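Local coordinates for protein probable AP endonuclease (African swine fever virus, PDB 6KI3) that probably cleaves the phosphodiester bond on the 5' side of abasic sites in DNA during repair, with three zinc ions as cofactors, at residues A[203-208]-A[220-225]; A[240-245]-A[255-260]; A[157-162]-A[189-194]. All blocks are in the same frame, centred on the assembly; numbering follows the deposited sequence.

Interaction 1 (A[203-208]-A[220-225]); sequences QWLRSL and IMFHLN. With ZN (zinc ion), chain J.
Ile220 and Leu208 meet tip to tip where strand 220-227 of the TIM barrel enters the contact with helix 198-209. The CG1 branch of Ile220 lies anti to the carbonyl carbon (chi1 -66°) and is extended beyond it, which brings CD1 to the fork of the leucine, 4.0 Å from both Leu208 CD1 and Leu208 CD2. Two residues on, Phe222 projects from the same side of the strand. Leu205 CD2 comes obliquely to its ring, 4.4 Å from Phe222 CZ, and the same methyl lies in the plane of the Trp204 ring, at its edge. Ile183 of the neighbouring strand and Tyr265 and Ile266 of helix 258-269 pack on Phe222 as well. His223 turns to the barrel interior, where ND1 binds zinc at 2.3 Å together with Glu147, Asp184, Glu276 and a DNA phosphate, while NE2 is hydrogen-bonded to Gln48 and so helps fix the ring's rotation. Asn225 adds a second shell: its ND2 bonds to Glu276 and Asp184, and its OD1 to Arg277. The chemistry thus divides across one strand, with aliphatic and aromatic carbon against the helix and, on the inner side, a histidine ligand of a zinc that also holds a DNA phosphate.

Interaction 2 (A[240-245]-A[255-260]); sequences SLFEGM and KQSGLY
Leu241 and Phe242 both pack against Leu259, and these apolar contacts make up most of the interface. The leucines cross at about a right angle, with Leu241 CD1 3.7 Å from Leu259 CD2. Phe242 crosses Leu259 at a similar angle: its CE2 lies 3.4 Å from Leu259 CD2, a tight approach in which the methyl comes obliquely at the ring. With CG anti to the backbone N (chi1 173°), Leu259 aims its fork out of the first turn of helix 258-269 at both partners. One contact is mixed. The OG of Ser257 sits near the plane of the Phe242 ring, at its edge, 3.4 Å from CE1.

The polar bonds organise each side separately. Ser257 is the N-cap of the helix; Tyr260 N gives its OG a weak but fairly straight capping bond (162°), and the same oxygen is hydrogen-bonded to Ile254 O. On the other side a type II turn, closed by Glu243 N to Ser240 O at 2.9 Å, places Phe242 at its positive-phi corner, while Glu292 binds Ser240 OG and Leu241 N. With these polar groups engaged within each side or by Glu292 and Ile254, the attachment of loop to helix rests on side-chain shape and apolar burial.

Interaction 3 (A[157-162]-A[189-194]); sequences KYSTME and WSSGVN
Ser159 and Ser191 face one another from two loops, each with OG anti to its own carbonyl carbon. Ser159 OG comes against the CB of Ser191 at 3.2 Å, and it also donates a weak hydrogen bond to Lys157 O of its own loop. Lys157 lies alongside Ser191: its CB is 3.8 Å from Ser191 OG, and farther out CD comes within 3.5 Å of Ser191 O. Beyond that point the lysine chain bends at chi4 (-56°), and NZ is hydrogen-bonded to His154 O and Asn151 OD1, so the aliphatic stem does the touching while the ammonium group serves its own loop. Val193 meets Ser159 from a second direction, roughly at right angles to Ser191; its CG2 reaches both Ser159 CB at 3.8 Å and Ser159 O at 3.6 Å. Between Ser191 and Val193 the chain reverses through a Schellman motif at Gly192 (phi 108°), with Gly192 N bonded to Trp189 O, and this turn presents both side chains to the same partner. The contact joins two beta-alpha connections of the TIM barrel: the loop from strand 143-147, just before helix 161-174 begins at its N-cap Thr160, and the loop that leaves the short helix 185-190, which carries the zinc ligand His187; helix 198-209 lies beside both.

Interactions 1 and 2 are buried, whereas interaction 3, between two loops, is only partly so. Chemistry follows place: interaction 1 is hydrocarbon packing of a helix on a barrel strand, interaction 2 sets similar side chains against a capped helix start, and interaction 3 brings serines, a lysine stem and backbone carbonyls together. Helix 258-269 is common to the first two, since it packs on 220-225 and begins in 255-260; Leu241 CD2 also lies 3.6 Å from Leu224 O. Interactions 1 and 3 are joined through helix 198-209, where Trp204 NE1 probably bonds to Ser159 O at 2.9 Å and Met161 packs beside Leu208. Interactions 2 and 3 touch lightly, through Met245 and Trp189.

Interaction 1 (A[203-208]-A[220-225])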
loop_
_atom_site.group_PDB
_atom_site.type_symbol
_atom_site.label_atom_id
_atom_site.label_comp_id
_atom_site.label_asym_id
_atom_site.label_seq_id
_atom_site.Cartn_x
_atom_site.Cartn_y
_atom_site.Cartn_z
ATOM N N GLN A 203 17.253 -5.383 -11.051
ATOM C CA GLN A 203 17.287 -4.529 -12.234
ATOM C C GLN A 203 16.147 -3.519 -12.213
ATOM O O GLN A 203 16.347 -2.341 -12.531
ATOM C CB GLN A 203 17.227 -5.383 -13.500
ATOM N N TRP A 204 14.945 -3.960 -11.832
ATOM C CA TRP A 204 13.807 -3.051 -11.758
ATOM C C TRP A 204 13.990 -2.026 -10.645
ATOM O O TRP A 204 13.692 -0.840 -10.831
ATOM C CB TRP A 204 12.519 -3.850 -11.551
ATOM C CG TRP A 204 11.259 -3.060 -11.750
ATOM C CD1 TRP A 204 10.571 -2.898 -12.917
ATOM C CD2 TRP A 204 10.531 -2.335 -10.751
ATOM N NE1 TRP A 204 9.464 -2.114 -12.708
ATOM C CE2 TRP A 204 9.415 -1.755 -11.387
ATOM C CE3 TRP A 204 10.716 -2.118 -9.382
ATOM C CZ2 TRP A 204 8.488 -0.972 -10.702
ATOM C CZ3 TRP A 204 9.795 -1.340 -8.703
ATOM C CH2 TRP A 204 8.695 -0.776 -9.365
ATOM N N LEU A 205 14.485 -2.463 -9.484
ATOM C CA LEU A 205 14.658 -1.545 -8.362
ATOM C C LEU A 205 15.828 -0.595 -8.580
ATOM O O LEU A 205 15.821 0.522 -8.049
ATOM C CB LEU A 205 14.841 -2.332 -7.064
ATOM C CG LEU A 205 13.569 -2.975 -6.505
ATOM C CD1 LEU A 205 13.883 -3.864 -5.312
ATOM C CD2 LEU A 205 12.557 -1.904 -6.127
ATOM N N ARG A 206 16.838 -1.012 -9.348
ATOM C CA ARG A 206 17.927 -0.100 -9.681
ATOM C C ARG A 206 17.446 1.007 -10.609
ATOM O O ARG A 206 17.820 2.174 -10.441
ATOM C CB ARG A 206 19.087 -0.868 -10.314
ATOM N N SER A 207 16.614 0.661 -11.595
ATOM C CA SER A 207 16.023 1.679 -12.455
ATOM C C SER A 207 15.116 2.613 -11.665
ATOM O O SER A 207 14.918 3.768 -12.061
ATOM C CB SER A 207 15.244 1.018 -13.593
ATOM O OG SER A 207 14.198 0.207 -13.086
ATOM N N LEU A 208 14.559 2.133 -10.551
ATOM C CA LEU A 208 13.760 2.996 -9.688
ATOM C C LEU A 208 14.631 4.032 -8.993
ATOM O O LEU A 208 14.303 5.224 -8.975
ATOM C CB LEU A 208 13.003 2.155 -8.660
ATOM C CG LEU A 208 12.244 2.959 -7.603
ATOM C CD1 LEU A 208 11.147 3.792 -8.249
ATOM C CD2 LEU A 208 11.675 2.046 -6.530
ATOM N N ILE A 220 8.059 6.811 -1.211
ATOM C CA ILE A 220 7.799 5.501 -1.797
ATOM C C ILE A 220 7.395 4.541 -0.686
ATOM O O ILE A 220 8.090 4.435 0.331
ATOM C CB ILE A 220 9.023 4.959 -2.561
ATOM C CG1 ILE A 220 9.315 5.822 -3.791
ATOM C CG2 ILE A 220 8.798 3.512 -2.968
ATOM C CD1 ILE A 220 10.467 5.313 -4.640
ATOM N N MET A 221 6.270 3.854 -0.878
ATOM C CA MET A 221 5.814 2.801 0.017
ATOM C C MET A 221 5.555 1.540 -0.798
ATOM O O MET A 221 5.486 1.575 -2.030
ATOM C CB MET A 221 4.551 3.214 0.785
ATOM C CG MET A 221 3.309 3.325 -0.080
ATOM S SD MET A 221 1.820 3.587 0.899
ATOM C CE MET A 221 1.651 1.990 1.691
ATOM N N PHE A 222 5.400 0.415 -0.102
ATOM C CA PHE A 222 5.318 -0.882 -0.759
ATOM C C PHE A 222 4.157 -1.708 -0.228
ATOM O O PHE A 222 3.859 -1.693 0.970
ATOM C CB PHE A 222 6.616 -1.672 -0.583
ATOM C CG PHE A 222 7.731 -1.195 -1.459
ATOM C CD1 PHE A 222 8.584 -0.195 -1.032
ATOM C CD2 PHE A 222 7.921 -1.746 -2.716
ATOM C CE1 PHE A 222 9.608 0.246 -1.839
ATOM C CE2 PHE A 222 8.946 -1.308 -3.530
ATOM C CZ PHE A 222 9.791 -0.311 -3.091
ATOM N N HIS A 223 3.513 -2.431 -1.141
ATOM C CA HIS A 223 2.579 -3.503 -0.816
ATOM C C HIS A 223 3.273 -4.817 -1.156
ATOM O O HIS A 223 3.435 -5.150 -2.335
ATOM C CB HIS A 223 1.271 -3.356 -1.590
ATOM C CG HIS A 223 0.415 -2.219 -1.129
ATOM N ND1 HIS A 223 -0.651 -1.746 -1.864
ATOM C CD2 HIS A 223 0.460 -1.465 -0.005
ATOM C CE1 HIS A 223 -1.223 -0.748 -1.215
ATOM N NE2 HIS A 223 -0.567 -0.557 -0.085
ATOM N N LEU A 224 3.695 -5.553 -0.128
ATOM C CA LEU A 224 4.426 -6.808 -0.316
ATOM C C LEU A 224 3.414 -7.935 -0.477
ATOM O O LEU A 224 2.975 -8.550 0.496
ATOM C CB LEU A 224 5.371 -7.065 0.852
ATOM C CG LEU A 224 6.478 -6.033 1.072
ATOM C CD1 LEU A 224 7.478 -6.531 2.106
ATOM C CD2 LEU A 224 7.174 -5.702 -0.239
ATOM N N ASN A 225 3.048 -8.215 -1.725
ATOM C CA ASN A 225 2.045 -9.225 -2.036
ATOM C C ASN A 225 2.584 -10.183 -3.085
ATOM O O ASN A 225 3.062 -9.750 -4.140
ATOM C CB ASN A 225 0.747 -8.588 -2.545
ATOM C CG ASN A 225 0.150 -7.606 -1.560
ATOM O OD1 ASN A 225 0.229 -7.797 -0.346
ATOM N ND2 ASN A 225 -0.458 -6.546 -2.079
HETATM ZN ZN ZN J . -2.369 -2.867 -2.986
#

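Interaction 2 (A[240-245]-A[255-260])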
loop_
_atom_site.group_PDB
_atom_site.type_symbol
_atom_site.label_atom_id
_atom_site.label_comp_id
_atom_site.label_asym_id
_atom_site.label_seq_id
_atom_site.Cartn_x
_atom_site.Cartn_y
_atom_site.Cartn_z
ATOM N N SER A 240 0.074 -15.134 -0.062
ATOM C CA SER A 240 1.137 -14.969 0.919
ATOM C C SER A 240 2.504 -15.118 0.262
ATOM O O SER A 240 2.664 -15.816 -0.743
ATOM C CB SER A 240 0.984 -15.986 2.050
ATOM O OG SER A 240 -0.124 -15.671 2.874
ATOM N N LEU A 241 3.497 -14.447 0.847
ATOM C CA LEU A 241 4.846 -14.463 0.297
ATOM C C LEU A 241 5.377 -15.889 0.221
ATOM O O LEU A 241 5.228 -16.673 1.164
ATOM C CB LEU A 241 5.773 -13.598 1.152
ATOM C CG LEU A 241 5.320 -12.159 1.416
ATOM C CD1 LEU A 241 6.340 -11.421 2.273
ATOM C CD2 LEU A 241 5.062 -11.415 0.113
ATOM N N PHE A 242 5.987 -16.223 -0.919
ATOM C CA PHE A 242 6.531 -17.549 -1.209
ATOM C C PHE A 242 5.449 -18.622 -1.282
ATOM O O PHE A 242 5.749 -19.816 -1.192
ATOM C CB PHE A 242 7.603 -17.958 -0.192
ATOM C CG PHE A 242 8.701 -16.950 -0.030
ATOM C CD1 PHE A 242 9.776 -16.934 -0.903
ATOM C CD2 PHE A 242 8.663 -16.024 0.998
ATOM C CE1 PHE A 242 10.791 -16.008 -0.756
ATOM C CE2 PHE A 242 9.674 -15.097 1.152
ATOM C CZ PHE A 242 10.741 -15.089 0.274
ATOM N N GLU A 243 4.187 -18.222 -1.440
ATOM C CA GLU A 243 3.089 -19.164 -1.612
ATOM C C GLU A 243 2.296 -18.892 -2.884
ATOM O O GLU A 243 1.247 -19.512 -3.096
ATOM C CB GLU A 243 2.162 -19.138 -0.391
ATOM C CG GLU A 243 2.878 -19.376 0.934
ATOM C CD GLU A 243 1.925 -19.685 2.075
ATOM O OE1 GLU A 243 2.354 -20.349 3.043
ATOM O OE2 GLU A 243 0.748 -19.272 2.004
ATOM N N GLY A 244 2.770 -17.983 -3.734
ATOM C CA GLY A 244 2.105 -17.681 -4.984
ATOM C C GLY A 244 3.004 -17.882 -6.186
ATOM O O GLY A 244 4.085 -18.465 -6.069
ATOM N N MET A 245 2.578 -17.388 -7.348
ATOM C CA MET A 245 3.309 -17.645 -8.582
ATOM C C MET A 245 4.633 -16.893 -8.656
ATOM O O MET A 245 5.499 -17.273 -9.451
ATOM C CB MET A 245 2.439 -17.281 -9.785
ATOM C CG MET A 245 1.085 -17.973 -9.799
ATOM S SD MET A 245 1.145 -19.635 -10.492
ATOM C CE MET A 245 1.397 -19.266 -12.227
ATOM N N LYS A 255 16.721 -15.959 -0.005
ATOM C CA LYS A 255 17.598 -14.824 -0.264
ATOM C C LYS A 255 18.024 -14.721 -1.723
ATOM O O LYS A 255 18.765 -13.797 -2.072
ATOM C CB LYS A 255 18.832 -14.889 0.642
ATOM C CG LYS A 255 18.507 -14.666 2.113
ATOM C CD LYS A 255 19.748 -14.712 2.987
ATOM C CE LYS A 255 20.691 -13.560 2.680
ATOM N NZ LYS A 255 21.739 -13.408 3.728
ATOM N N GLN A 256 17.581 -15.642 -2.577
ATOM C CA GLN A 256 17.716 -15.497 -4.019
ATOM C C GLN A 256 16.406 -15.101 -4.686
ATOM O O GLN A 256 16.369 -14.948 -5.911
ATOM C CB GLN A 256 18.244 -16.792 -4.647
ATOM C CG GLN A 256 19.742 -17.001 -4.483
ATOM C CD GLN A 256 20.098 -17.713 -3.195
ATOM O OE1 GLN A 256 19.870 -18.913 -3.054
ATOM N NE2 GLN A 256 20.658 -16.974 -2.245
ATOM N N SER A 257 15.339 -14.935 -3.911
ATOM C CA SER A 257 14.065 -14.501 -4.458
ATOM C C SER A 257 14.105 -13.014 -4.796
ATOM O O SER A 257 14.993 -12.272 -4.367
ATOM C CB SER A 257 12.934 -14.771 -3.466
ATOM O OG SER A 257 13.123 -14.042 -2.264
ATOM N N GLY A 258 13.120 -12.582 -5.583
ATOM C CA GLY A 258 12.976 -11.165 -5.853
ATOM C C GLY A 258 12.493 -10.384 -4.649
ATOM O O GLY A 258 12.777 -9.189 -4.527
ATOM N N LEU A 259 11.769 -11.044 -3.739
ATOM C CA LEU A 259 11.255 -10.356 -2.560
ATOM C C LEU A 259 12.381 -9.906 -1.639
ATOM O O LEU A 259 12.339 -8.795 -1.099
ATOM C CB LEU A 259 10.284 -11.258 -1.799
ATOM C CG LEU A 259 9.848 -10.693 -0.490
ATOM C CD1 LEU A 259 8.644 -9.863 -0.653
ATOM C CD2 LEU A 259 9.621 -11.765 0.550
ATOM N N TYR A 260 13.391 -10.758 -1.437
ATOM C CA TYR A 260 14.499 -10.379 -0.565
ATOM C C TYR A 260 15.216 -9.140 -1.080
ATOM O O TYR A 260 15.729 -8.345 -0.284
ATOM C CB TYR A 260 15.485 -11.538 -0.418
ATOM C CG TYR A 260 16.706 -11.177 0.396
ATOM C CD1 TYR A 260 16.593 -10.840 1.737
ATOM C CD2 TYR A 260 17.970 -11.168 -0.177
ATOM C CE1 TYR A 260 17.703 -10.507 2.488
ATOM C CE2 TYR A 260 19.088 -10.836 0.566
ATOM C CZ TYR A 260 18.949 -10.506 1.898
ATOM O OH TYR A 260 20.057 -10.175 2.644
#

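Interaction 3 (A[157-162]-A[189-194])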
loop_
_atom_site.group_PDB
_atom_site.type_symbol
_atom_site.label_atom_id
_atom_site.label_comp_id
_atom_site.label_asym_id
_atom_site.label_seq_id
_atom_site.Cartn_x
_atom_site.Cartn_y
_atom_site.Cartn_z
ATOM N N LYS A 157 0.028 0.907 -17.901
ATOM C CA LYS A 157 -0.081 0.087 -16.706
ATOM C C LYS A 157 0.743 0.616 -15.542
ATOM O O LYS A 157 0.530 0.170 -14.409
ATOM C CB LYS A 157 0.346 -1.359 -17.006
ATOM C CG LYS A 157 -0.166 -1.890 -18.334
ATOM C CD LYS A 157 0.177 -3.357 -18.514
ATOM C CE LYS A 157 0.003 -3.788 -19.961
ATOM N NZ LYS A 157 -1.374 -3.523 -20.466
ATOM N N TYR A 158 1.670 1.543 -15.791
ATOM C CA TYR A 158 2.492 2.159 -14.747
ATOM C C TYR A 158 3.204 1.106 -13.903
ATOM O O TYR A 158 3.260 1.191 -12.674
ATOM C CB TYR A 158 1.657 3.097 -13.874
ATOM C CG TYR A 158 1.060 4.254 -14.645
ATOM C CD1 TYR A 158 1.838 5.345 -15.010
ATOM C CD2 TYR A 158 -0.279 4.252 -15.012
ATOM C CE1 TYR A 158 1.300 6.402 -15.718
ATOM C CE2 TYR A 158 -0.827 5.306 -15.720
ATOM C CZ TYR A 158 -0.033 6.378 -16.069
ATOM O OH TYR A 158 -0.575 7.427 -16.773
ATOM N N SER A 159 3.753 0.095 -14.576
ATOM C CA SER A 159 4.546 -0.936 -13.926
ATOM C C SER A 159 5.981 -1.000 -14.419
ATOM O O SER A 159 6.835 -1.543 -13.708
ATOM C CB SER A 159 3.893 -2.315 -14.110
ATOM O OG SER A 159 2.637 -2.366 -13.452
ATOM N N THR A 160 6.273 -0.474 -15.605
ATOM C CA THR A 160 7.641 -0.317 -16.064
ATOM C C THR A 160 8.163 1.053 -15.652
ATOM O O THR A 160 7.400 2.013 -15.516
ATOM C CB THR A 160 7.735 -0.475 -17.582
ATOM O OG1 THR A 160 6.809 0.417 -18.216
ATOM C CG2 THR A 160 7.415 -1.907 -17.987
ATOM N N MET A 161 9.479 1.134 -15.450
ATOM C CA MET A 161 10.066 2.383 -14.977
ATOM C C MET A 161 9.925 3.497 -16.004
ATOM O O MET A 161 9.928 4.678 -15.638
ATOM C CB MET A 161 11.535 2.173 -14.616
ATOM C CG MET A 161 12.020 3.089 -13.508
ATOM S SD MET A 161 10.965 2.975 -12.051
ATOM C CE MET A 161 11.130 1.235 -11.656
ATOM N N GLU A 162 9.796 3.148 -17.287
ATOM C CA GLU A 162 9.581 4.166 -18.311
ATOM C C GLU A 162 8.241 4.863 -18.113
ATOM O O GLU A 162 8.157 6.096 -18.153
ATOM C CB GLU A 162 9.665 3.535 -19.702
ATOM N N TRP A 189 3.533 -7.437 -11.268
ATOM C CA TRP A 189 3.595 -8.800 -11.781
ATOM C C TRP A 189 2.414 -9.085 -12.699
ATOM O O TRP A 189 2.583 -9.599 -13.810
ATOM C CB TRP A 189 3.626 -9.788 -10.616
ATOM C CG TRP A 189 3.412 -11.219 -11.008
ATOM C CD1 TRP A 189 2.221 -11.882 -11.070
ATOM C CD2 TRP A 189 4.419 -12.169 -11.375
ATOM N NE1 TRP A 189 2.422 -13.184 -11.459
ATOM C CE2 TRP A 189 3.764 -13.386 -11.652
ATOM C CE3 TRP A 189 5.811 -12.109 -11.498
ATOM C CZ2 TRP A 189 4.452 -14.532 -12.044
ATOM C CZ3 TRP A 189 6.491 -13.247 -11.889
ATOM C CH2 TRP A 189 5.812 -14.443 -12.157
ATOM N N SER A 190 1.203 -8.748 -12.243
ATOM C CA SER A 190 0.015 -8.930 -13.070
ATOM C C SER A 190 0.089 -8.104 -14.348
ATOM O O SER A 190 -0.480 -8.495 -15.372
ATOM C CB SER A 190 -1.236 -8.566 -12.268
ATOM O OG SER A 190 -2.393 -8.562 -13.085
ATOM N N SER A 191 0.785 -6.969 -14.311
ATOM C CA SER A 191 0.944 -6.131 -15.492
ATOM C C SER A 191 2.102 -6.570 -16.380
ATOM O O SER A 191 2.323 -5.953 -17.427
ATOM C CB SER A 191 1.128 -4.669 -15.081
ATOM O OG SER A 191 -0.063 -4.150 -14.516
ATOM N N GLY A 192 2.841 -7.599 -15.991
ATOM C CA GLY A 192 3.848 -8.197 -16.835
ATOM C C GLY A 192 5.304 -7.944 -16.470
ATOM O O GLY A 192 6.160 -8.019 -17.359
ATOM N N VAL A 193 5.610 -7.660 -15.208
ATOM C CA VAL A 193 6.979 -7.408 -14.769
ATOM C C VAL A 193 7.443 -8.622 -13.975
ATOM O O VAL A 193 6.969 -8.866 -12.858
ATOM C CB VAL A 193 7.088 -6.124 -13.936
ATOM C CG1 VAL A 193 8.528 -5.892 -13.507
ATOM C CG2 VAL A 193 6.563 -4.934 -14.725
ATOM N N ASN A 194 8.370 -9.386 -14.550
ATOM C CA ASN A 194 8.941 -10.545 -13.872
ATOM C C ASN A 194 9.863 -10.066 -12.757
ATOM O O ASN A 194 10.919 -9.484 -13.021
ATOM C CB ASN A 194 9.693 -11.420 -14.872
ATOM C CG ASN A 194 10.120 -12.759 -14.287
ATOM O OD1 ASN A 194 10.302 -12.901 -13.077
ATOM N ND2 ASN A 194 10.284 -13.752 -15.154
#